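Local atomic coordinates of P43 (Trichuris muris, PDB entry 6QIX), a protein that is the major secreted protein of the whipworm, tethers to matrix and inhibits interleukin-13 function. Residues 129-134 against 359-364; 133-138 against 345-350; 245-250 against 267-272. All coordinates share one frame; numbering follows the deposited sequence.

Contact 1: residues 129-134 against 359-364; sequences KQCFTR and KEYCKR. With ACT (acetate ion), chain G.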
# COMPACT_ATOMS: atom_id res chain seq x y z
N LYS A 129 3.99 -2.66 1.56
CA LYS A 129 3.30 -3.42 2.60
C LYS A 129 2.77 -4.73 2.03
O LYS A 129 2.79 -5.77 2.70
CB LYS A 129 2.16 -2.58 3.21
CG LYS A 129 2.63 -1.34 3.92
CD LYS A 129 1.46 -0.42 4.20
CE LYS A 129 0.76 -0.78 5.46
NZ LYS A 129 -0.30 0.26 5.81
N GLN A 130 2.36 -4.73 0.77
CA GLN A 130 1.76 -5.92 0.20
C GLN A 130 2.79 -7.02 -0.05
O GLN A 130 2.39 -8.16 -0.33
CB GLN A 130 1.00 -5.52 -1.08
CG GLN A 130 -0.33 -4.86 -0.72
CD GLN A 130 -1.04 -4.24 -1.90
OE1 GLN A 130 -0.62 -4.40 -3.03
NE2 GLN A 130 -2.07 -3.47 -1.64
N CYS A 131 4.08 -6.73 0.11
CA CYS A 131 5.06 -7.81 0.03
C CYS A 131 4.77 -8.86 1.08
O CYS A 131 5.14 -10.03 0.92
CB CYS A 131 6.48 -7.28 0.22
SG CYS A 131 7.07 -6.20 -1.12
N PHE A 132 4.17 -8.45 2.21
CA PHE A 132 3.97 -9.37 3.33
C PHE A 132 2.51 -9.76 3.49
O PHE A 132 2.06 -10.05 4.60
CB PHE A 132 4.57 -8.75 4.59
CG PHE A 132 6.01 -8.30 4.38
CD1 PHE A 132 7.02 -9.25 4.23
CD2 PHE A 132 6.34 -6.96 4.23
CE1 PHE A 132 8.31 -8.88 3.98
CE2 PHE A 132 7.64 -6.59 4.01
CZ PHE A 132 8.64 -7.56 3.88
N THR A 133 1.77 -9.79 2.38
CA THR A 133 0.38 -10.24 2.33
C THR A 133 0.24 -11.56 1.58
O THR A 133 -0.86 -11.90 1.14
CB THR A 133 -0.52 -9.18 1.68
OG1 THR A 133 -0.07 -8.89 0.35
CG2 THR A 133 -0.56 -7.88 2.47
N ARG A 134 1.34 -12.30 1.43
CA ARG A 134 1.27 -13.59 0.76
C ARG A 134 0.53 -14.62 1.61
O ARG A 134 0.48 -14.51 2.85
CB ARG A 134 2.66 -14.12 0.44
CG ARG A 134 3.47 -13.22 -0.43
CD ARG A 134 4.98 -13.39 -0.13
NE ARG A 134 5.43 -14.79 -0.18
CZ ARG A 134 6.71 -15.16 -0.05
NH1 ARG A 134 7.66 -14.24 0.10
NH2 ARG A 134 7.05 -16.45 -0.06
N LYS A 359 8.04 -11.27 -6.51
CA LYS A 359 8.93 -10.23 -6.98
C LYS A 359 10.17 -10.10 -6.08
O LYS A 359 10.09 -10.25 -4.85
CB LYS A 359 8.18 -8.91 -7.04
CG LYS A 359 7.15 -8.82 -8.17
CD LYS A 359 6.51 -7.40 -8.18
CE LYS A 359 5.26 -7.36 -9.08
NZ LYS A 359 4.52 -6.02 -8.97
N GLU A 360 11.33 -9.82 -6.70
CA GLU A 360 12.58 -9.94 -5.96
C GLU A 360 12.61 -9.02 -4.74
O GLU A 360 13.09 -9.41 -3.67
CB GLU A 360 13.78 -9.66 -6.86
CG GLU A 360 15.08 -9.96 -6.17
CD GLU A 360 15.36 -11.46 -6.00
OE1 GLU A 360 14.68 -12.31 -6.64
OE2 GLU A 360 16.30 -11.79 -5.22
N TYR A 361 12.12 -7.79 -4.89
CA TYR A 361 12.23 -6.86 -3.77
C TYR A 361 11.26 -7.19 -2.66
O TYR A 361 11.39 -6.62 -1.57
CB TYR A 361 12.04 -5.39 -4.22
CG TYR A 361 10.69 -5.05 -4.80
CD1 TYR A 361 9.61 -4.71 -3.98
CD2 TYR A 361 10.49 -5.05 -6.16
CE1 TYR A 361 8.39 -4.42 -4.52
CE2 TYR A 361 9.28 -4.73 -6.70
CZ TYR A 361 8.24 -4.43 -5.88
OH TYR A 361 7.02 -4.11 -6.44
N CYS A 362 10.32 -8.11 -2.88
CA CYS A 362 9.38 -8.53 -1.84
C CYS A 362 9.83 -9.76 -1.07
O CYS A 362 9.20 -10.08 -0.06
CB CYS A 362 7.99 -8.85 -2.41
SG CYS A 362 7.01 -7.42 -2.80
N LYS A 363 10.85 -10.46 -1.54
CA LYS A 363 11.22 -11.72 -0.93
C LYS A 363 11.64 -11.54 0.52
O LYS A 363 12.24 -10.52 0.88
CB LYS A 363 12.36 -12.36 -1.73
CG LYS A 363 11.88 -13.12 -2.96
CD LYS A 363 13.01 -13.67 -3.81
CE LYS A 363 12.45 -14.35 -5.04
NZ LYS A 363 13.51 -14.79 -5.98
N ARG A 364 11.30 -12.52 1.35
CA ARG A 364 11.82 -12.55 2.71
C ARG A 364 13.34 -12.56 2.66
O ARG A 364 13.94 -13.03 1.70
CB ARG A 364 11.27 -13.76 3.47
CG ARG A 364 9.87 -13.53 4.01
CD ARG A 364 9.31 -14.75 4.69
NE ARG A 364 9.84 -14.89 6.04
CZ ARG A 364 9.53 -15.89 6.87
NH1 ARG A 364 8.69 -16.84 6.49
NH2 ARG A 364 10.08 -15.93 8.07
C ACT G . 11.50 -12.94 8.33
O ACT G . 11.45 -13.98 9.05
OXT ACT G . 11.38 -12.84 7.09
CH3 ACT G . 11.68 -11.60 9.07
O HOH W 1 7.44 -11.55 1.30

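Contact 2: residues 133-138 against 345-350; sequences TRPDTP and HPYEPN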
# COMPACT_ATOMS: atom_id res chain seq x y z
N THR A 133 1.77 -9.79 2.38
CA THR A 133 0.38 -10.24 2.33
C THR A 133 0.24 -11.56 1.58
O THR A 133 -0.86 -11.90 1.14
CB THR A 133 -0.52 -9.18 1.68
OG1 THR A 133 -0.07 -8.89 0.35
CG2 THR A 133 -0.56 -7.88 2.47
N ARG A 134 1.34 -12.30 1.43
CA ARG A 134 1.27 -13.59 0.76
C ARG A 134 0.53 -14.62 1.61
O ARG A 134 0.48 -14.51 2.85
CB ARG A 134 2.66 -14.12 0.44
CG ARG A 134 3.47 -13.22 -0.43
CD ARG A 134 4.98 -13.39 -0.13
NE ARG A 134 5.43 -14.79 -0.18
CZ ARG A 134 6.71 -15.16 -0.05
NH1 ARG A 134 7.66 -14.24 0.10
NH2 ARG A 134 7.05 -16.45 -0.06
N PRO A 135 -0.04 -15.65 0.97
CA PRO A 135 -0.73 -16.67 1.75
C PRO A 135 0.19 -17.34 2.73
O PRO A 135 -0.28 -17.84 3.77
CB PRO A 135 -1.26 -17.65 0.69
CG PRO A 135 -0.43 -17.45 -0.48
CD PRO A 135 -0.07 -15.97 -0.47
N ASP A 136 1.48 -17.39 2.40
CA ASP A 136 2.45 -18.08 3.22
C ASP A 136 3.26 -17.13 4.10
O ASP A 136 4.23 -17.56 4.72
CB ASP A 136 3.37 -18.97 2.35
CG ASP A 136 4.09 -18.21 1.23
OD1 ASP A 136 3.74 -17.05 0.99
OD2 ASP A 136 5.00 -18.80 0.57
N THR A 137 2.88 -15.87 4.21
CA THR A 137 3.55 -14.99 5.14
C THR A 137 3.09 -15.32 6.56
O THR A 137 1.89 -15.24 6.83
CB THR A 137 3.23 -13.52 4.88
OG1 THR A 137 3.60 -13.16 3.55
CG2 THR A 137 4.02 -12.67 5.88
N PRO A 138 3.99 -15.68 7.48
CA PRO A 138 3.54 -15.98 8.85
C PRO A 138 2.97 -14.73 9.50
O PRO A 138 3.49 -13.62 9.32
CB PRO A 138 4.82 -16.44 9.57
CG PRO A 138 5.81 -16.78 8.44
CD PRO A 138 5.45 -15.81 7.33
N HIS A 345 0.42 -8.81 -7.97
CA HIS A 345 1.34 -8.32 -6.97
C HIS A 345 0.97 -8.92 -5.61
O HIS A 345 -0.20 -8.87 -5.21
CB HIS A 345 1.23 -6.78 -6.93
CG HIS A 345 2.21 -6.13 -6.01
ND1 HIS A 345 3.53 -5.96 -6.36
CD2 HIS A 345 2.08 -5.68 -4.74
CE1 HIS A 345 4.17 -5.37 -5.37
NE2 HIS A 345 3.31 -5.20 -4.37
N PRO A 346 1.95 -9.41 -4.83
CA PRO A 346 3.42 -9.25 -5.01
C PRO A 346 4.09 -10.35 -5.84
O PRO A 346 5.32 -10.52 -5.79
CB PRO A 346 3.94 -9.29 -3.58
CG PRO A 346 2.99 -10.24 -2.89
CD PRO A 346 1.61 -9.91 -3.49
N TYR A 347 3.31 -11.06 -6.64
CA TYR A 347 3.81 -12.07 -7.56
C TYR A 347 3.89 -11.53 -8.99
O TYR A 347 3.25 -10.55 -9.34
CB TYR A 347 2.91 -13.31 -7.52
CG TYR A 347 2.85 -13.99 -6.15
CD1 TYR A 347 3.67 -15.09 -5.87
CD2 TYR A 347 1.99 -13.53 -5.15
CE1 TYR A 347 3.61 -15.74 -4.64
CE2 TYR A 347 1.94 -14.16 -3.93
CZ TYR A 347 2.75 -15.25 -3.68
OH TYR A 347 2.70 -15.85 -2.44
N GLU A 348 4.71 -12.19 -9.81
CA GLU A 348 4.83 -11.88 -11.23
C GLU A 348 5.05 -13.18 -11.99
O GLU A 348 5.51 -14.16 -11.42
CB GLU A 348 5.98 -10.90 -11.47
CG GLU A 348 7.35 -11.50 -11.09
CD GLU A 348 8.56 -10.53 -11.18
OE1 GLU A 348 8.45 -9.38 -11.64
OE2 GLU A 348 9.65 -10.95 -10.75
N PRO A 349 4.77 -13.20 -13.28
CA PRO A 349 5.06 -14.43 -14.03
C PRO A 349 6.56 -14.71 -14.02
O PRO A 349 7.38 -13.80 -14.09
CB PRO A 349 4.54 -14.15 -15.45
CG PRO A 349 3.56 -13.01 -15.29
CD PRO A 349 4.08 -12.18 -14.11
N ASN A 350 6.90 -16.01 -13.96
CA ASN A 350 8.27 -16.45 -14.20
C ASN A 350 8.61 -16.26 -15.70
O ASN A 350 7.80 -15.80 -16.50
CB ASN A 350 8.44 -17.90 -13.71
CG ASN A 350 7.72 -18.91 -14.56
OD1 ASN A 350 7.02 -18.56 -15.52
ND2 ASN A 350 7.86 -20.19 -14.19
O HOH W 2 3.93 -18.26 -2.10

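Contact 3: residues 245-250 against 267-272; sequences SFRVKC and KSCGKD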
# COMPACT_ATOMS: atom_id res chain seq x y z
N SER A 245 -6.87 -13.77 -6.36
CA SER A 245 -7.92 -13.87 -5.32
C SER A 245 -7.33 -13.55 -3.96
O SER A 245 -6.16 -13.81 -3.69
CB SER A 245 -8.54 -15.27 -5.35
OG SER A 245 -9.66 -15.33 -4.49
N PHE A 246 -8.14 -12.96 -3.08
CA PHE A 246 -7.62 -12.44 -1.81
C PHE A 246 -8.74 -12.38 -0.79
O PHE A 246 -9.92 -12.28 -1.13
CB PHE A 246 -7.00 -11.03 -1.96
CG PHE A 246 -7.99 -9.99 -2.39
CD1 PHE A 246 -8.50 -9.11 -1.48
CD2 PHE A 246 -8.41 -9.90 -3.70
CE1 PHE A 246 -9.41 -8.15 -1.86
CE2 PHE A 246 -9.32 -8.94 -4.07
CZ PHE A 246 -9.85 -8.07 -3.11
N ARG A 247 -8.31 -12.44 0.46
CA ARG A 247 -9.16 -12.25 1.63
C ARG A 247 -8.97 -10.85 2.19
O ARG A 247 -7.90 -10.25 2.06
CB ARG A 247 -8.84 -13.27 2.71
CG ARG A 247 -8.78 -14.72 2.22
CD ARG A 247 -8.21 -15.62 3.33
NE ARG A 247 -8.09 -17.03 2.94
CZ ARG A 247 -9.08 -17.94 2.95
NH1 ARG A 247 -10.27 -17.60 3.32
NH2 ARG A 247 -8.86 -19.20 2.55
N VAL A 248 -10.00 -10.37 2.87
CA VAL A 248 -9.94 -9.08 3.55
C VAL A 248 -10.25 -9.24 5.04
O VAL A 248 -11.01 -10.12 5.47
CB VAL A 248 -10.89 -8.03 2.93
CG1 VAL A 248 -10.57 -7.73 1.41
CG2 VAL A 248 -12.31 -8.50 3.04
N LYS A 249 -9.66 -8.33 5.80
CA LYS A 249 -9.90 -8.20 7.25
C LYS A 249 -10.15 -6.73 7.55
O LYS A 249 -9.42 -5.88 7.06
CB LYS A 249 -8.69 -8.69 8.03
CG LYS A 249 -8.83 -8.63 9.52
CD LYS A 249 -7.65 -9.28 10.22
CE LYS A 249 -7.70 -10.80 10.11
NZ LYS A 249 -6.98 -11.49 11.20
N CYS A 250 -11.18 -6.47 8.34
CA CYS A 250 -11.71 -5.12 8.55
C CYS A 250 -11.45 -4.70 9.98
O CYS A 250 -11.63 -5.51 10.88
CB CYS A 250 -13.27 -5.03 8.39
SG CYS A 250 -14.02 -6.07 7.22
N LYS A 267 -4.99 -10.44 2.29
CA LYS A 267 -4.16 -11.64 2.27
C LYS A 267 -4.49 -12.41 1.00
O LYS A 267 -5.62 -12.89 0.85
CB LYS A 267 -4.40 -12.47 3.54
CG LYS A 267 -3.55 -13.76 3.63
CD LYS A 267 -3.61 -14.36 5.05
CE LYS A 267 -2.91 -15.65 5.11
NZ LYS A 267 -3.83 -16.77 4.87
N SER A 268 -3.49 -12.57 0.12
CA SER A 268 -3.72 -13.27 -1.14
C SER A 268 -4.02 -14.75 -0.90
O SER A 268 -3.62 -15.33 0.11
CB SER A 268 -2.49 -13.19 -2.05
OG SER A 268 -2.17 -11.84 -2.23
N CYS A 269 -4.72 -15.34 -1.85
CA CYS A 269 -5.03 -16.76 -1.77
C CYS A 269 -4.13 -17.55 -2.69
O CYS A 269 -3.98 -17.19 -3.85
CB CYS A 269 -6.49 -17.03 -2.12
SG CYS A 269 -7.60 -16.28 -0.86
N GLY A 270 -3.59 -18.64 -2.17
CA GLY A 270 -2.80 -19.57 -2.97
C GLY A 270 -3.31 -20.99 -2.97
O GLY A 270 -4.51 -21.26 -2.72
N LYS A 271 -2.38 -21.92 -3.26
CA LYS A 271 -2.79 -23.29 -3.52
C LYS A 271 -3.38 -23.98 -2.30
O LYS A 271 -4.07 -25.00 -2.47
CB LYS A 271 -1.61 -24.09 -4.08
CG LYS A 271 -0.57 -24.49 -3.05
CD LYS A 271 0.64 -25.16 -3.72
CE LYS A 271 1.57 -25.71 -2.71
NZ LYS A 271 2.68 -26.48 -3.38
N ASP A 272 -3.16 -23.48 -1.09
CA ASP A 272 -3.80 -24.09 0.08
C ASP A 272 -5.14 -23.45 0.38
O ASP A 272 -5.84 -23.88 1.31
CB ASP A 272 -2.88 -24.03 1.31
CG ASP A 272 -1.65 -24.94 1.19
OD1 ASP A 272 -1.67 -25.92 0.40
OD2 ASP A 272 -0.62 -24.65 1.82
O HOH W 3 -5.63 -16.44 -6.05
O HOH W 4 -4.97 -16.89 2.18

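Contact 1: residues 129-134 against 359-364
Cys131 and Cys362 meet through a disulfide, SG to SG 2.1 Å, that turns about its S-S bond with a torsion of -55°. In both cysteines SG lies anti to the carbonyl carbon and beside the backbone N (chi1 -67° and -77°), and the CA atoms are brought to 4.8 Å. The bridge is compact: its small torsion draws Cys131 CB to 3.4 Å from Cys362 CB. Each cysteine belongs to a short 3-10 turn, so the bond staples two tight turns together. The phenol of Tyr361 flanks the bridge, its CE1 at 4.1 Å from Cys131 SG, in an oblique sulfur-aromatic contact with the sulfur well off the ring normal. Within its own segment, Cys131 CB sits 4.0 Å above the centre of the Phe132 ring, giving the disulfide a second aromatic neighbour.

Beyond the sulfurs the contact is polar and bridged by water. One water donates to Cys131 O and to Cys362 O and accepts from Arg134 NH1, so it gathers two carbonyls and a guanidinium at one point. Arg134 NH1 stands 4.2 Å from Arg364 N, which lies at the edge of the guanidinium near its plane; Glu367 takes Arg134 NH2 in a salt bridge and also accepts from Arg364 N. Arg364 has two conformers; in the one described here its guanidinium bonds an acetate, probably from the crystallisation liquor, with Arg364 NE to OXT 2.8 Å and NH2 to O 2.6 Å, a grip that holds for that conformer alone.

The disulfide thus fastens the loop between helix 126-129 and helix 139-151 to the loop that follows strand 356-358. Phe132 stacks on Tyr145 and touches Phe149 of helix 139-151, while Tyr361 packs against Lys127 and Leu128 of helix 126-129.

Contact 2: residues 133-138 against 345-350
Tyr347 drives its hydroxyl end against the aliphatic stem of Arg134, its OH lying 3.4 Å from Arg134 CB and as close to CG. The arginine belongs to a type I beta turn, Arg134 to Thr137, closed by the backbone bond from Thr137 N to Arg134 O, and the tyrosine reaches it from the short strand 347-349. Arg134 CG stands anti to its carbonyl carbon (chi1 -59°), which puts it against the tyrosine hydroxyl. The two side chains cross at about a right angle, with the guanidinium and ring planes 76° apart. Pro135 meets the phenol tip to tip, its CD near the plane of the ring at the edge and 3.4 Å from Tyr347 OH. Just before Tyr347, Pro346 follows a cis peptide bond and sets its CG 3.9 Å from Arg134 CG, so the arginine stem has the proline ring and the phenol as neighbours.

Within the turn, Arg134 holds Asp136 side-on: NE bonds OD1 at 3.1 Å and NH2 bonds OD2 at 3.2 Å. Both nitrogens come to the syn sides of the carboxylate but out of its plane. NH2 is shared with Glu367, so the guanidinium has two acidic partners. On the strand side, Tyr347 stacks on Phe243 and touches Val358. A water in the plane of the Tyr347 ring, at its edge, joins the two segments, 2.7 Å from Tyr347 OH and donating to Asp136 OD2.

Contact 3: residues 245-250 against 267-272
Arg247 and Lys267 form a hydrogen-bonded antiparallel pair, with Arg247 N to Lys267 O at 2.8 Å, nearly straight at 177°, and Lys267 N to Arg247 O at 2.9 Å. Just past the strand end, Cys269 N donates to Ser245 O at 2.8 Å. Two waters extend this ladder: one joins Ser245 N to Cys269 O, the other accepts from Arg247 NE and Lys267 NZ and donates to Ser268 O. That second water lies between like charges, Arg247 NE and Lys267 NZ being 4.7 Å apart. Arg247 NH2 has its salt bridge with Asp273, and NH1 reaches Ser198 O.

Between the polar rungs, Phe246 and Ser268 make a non-hydrogen-bonded pair with CA atoms 4.0 Å apart. On the face carrying Arg247 and Lys267, a chi1 of -50° turns Arg247 CG anti to the carbonyl carbon, 3.6 Å from Cys269 SG. The Phe246 ring leads away from this strand pair to touch Ile208 of helix 205-216 and Pro329. Cys269 is bonded to Cys200 and Cys250 to Cys216, so disulfides fix both segments to the region around that helix. The arrangement is the open end of a two-stranded antiparallel beta hairpin, strands 246-252 and 262-268.

From the N terminus, the chain first reaches 129-138, the loop between helices 126-129 and 139-151, from which contacts 1 and 2 both start, sharing Thr133 and Arg134. Contact 3 closes a short loop next, the hairpin of strands 246-252 and 262-268. The chain then returns at 345-350 to close contact 2, and at 359-364 to close contact 1, so the three closures nest without crossing. They also touch: Thr133 O probably accepts from Ser268 N, joining the hairpin to the 129-138 loop, and Lys359 probably bonds Pro346 O and His345. Together they tie that interhelical loop, the hairpin and the C-terminal strand pair.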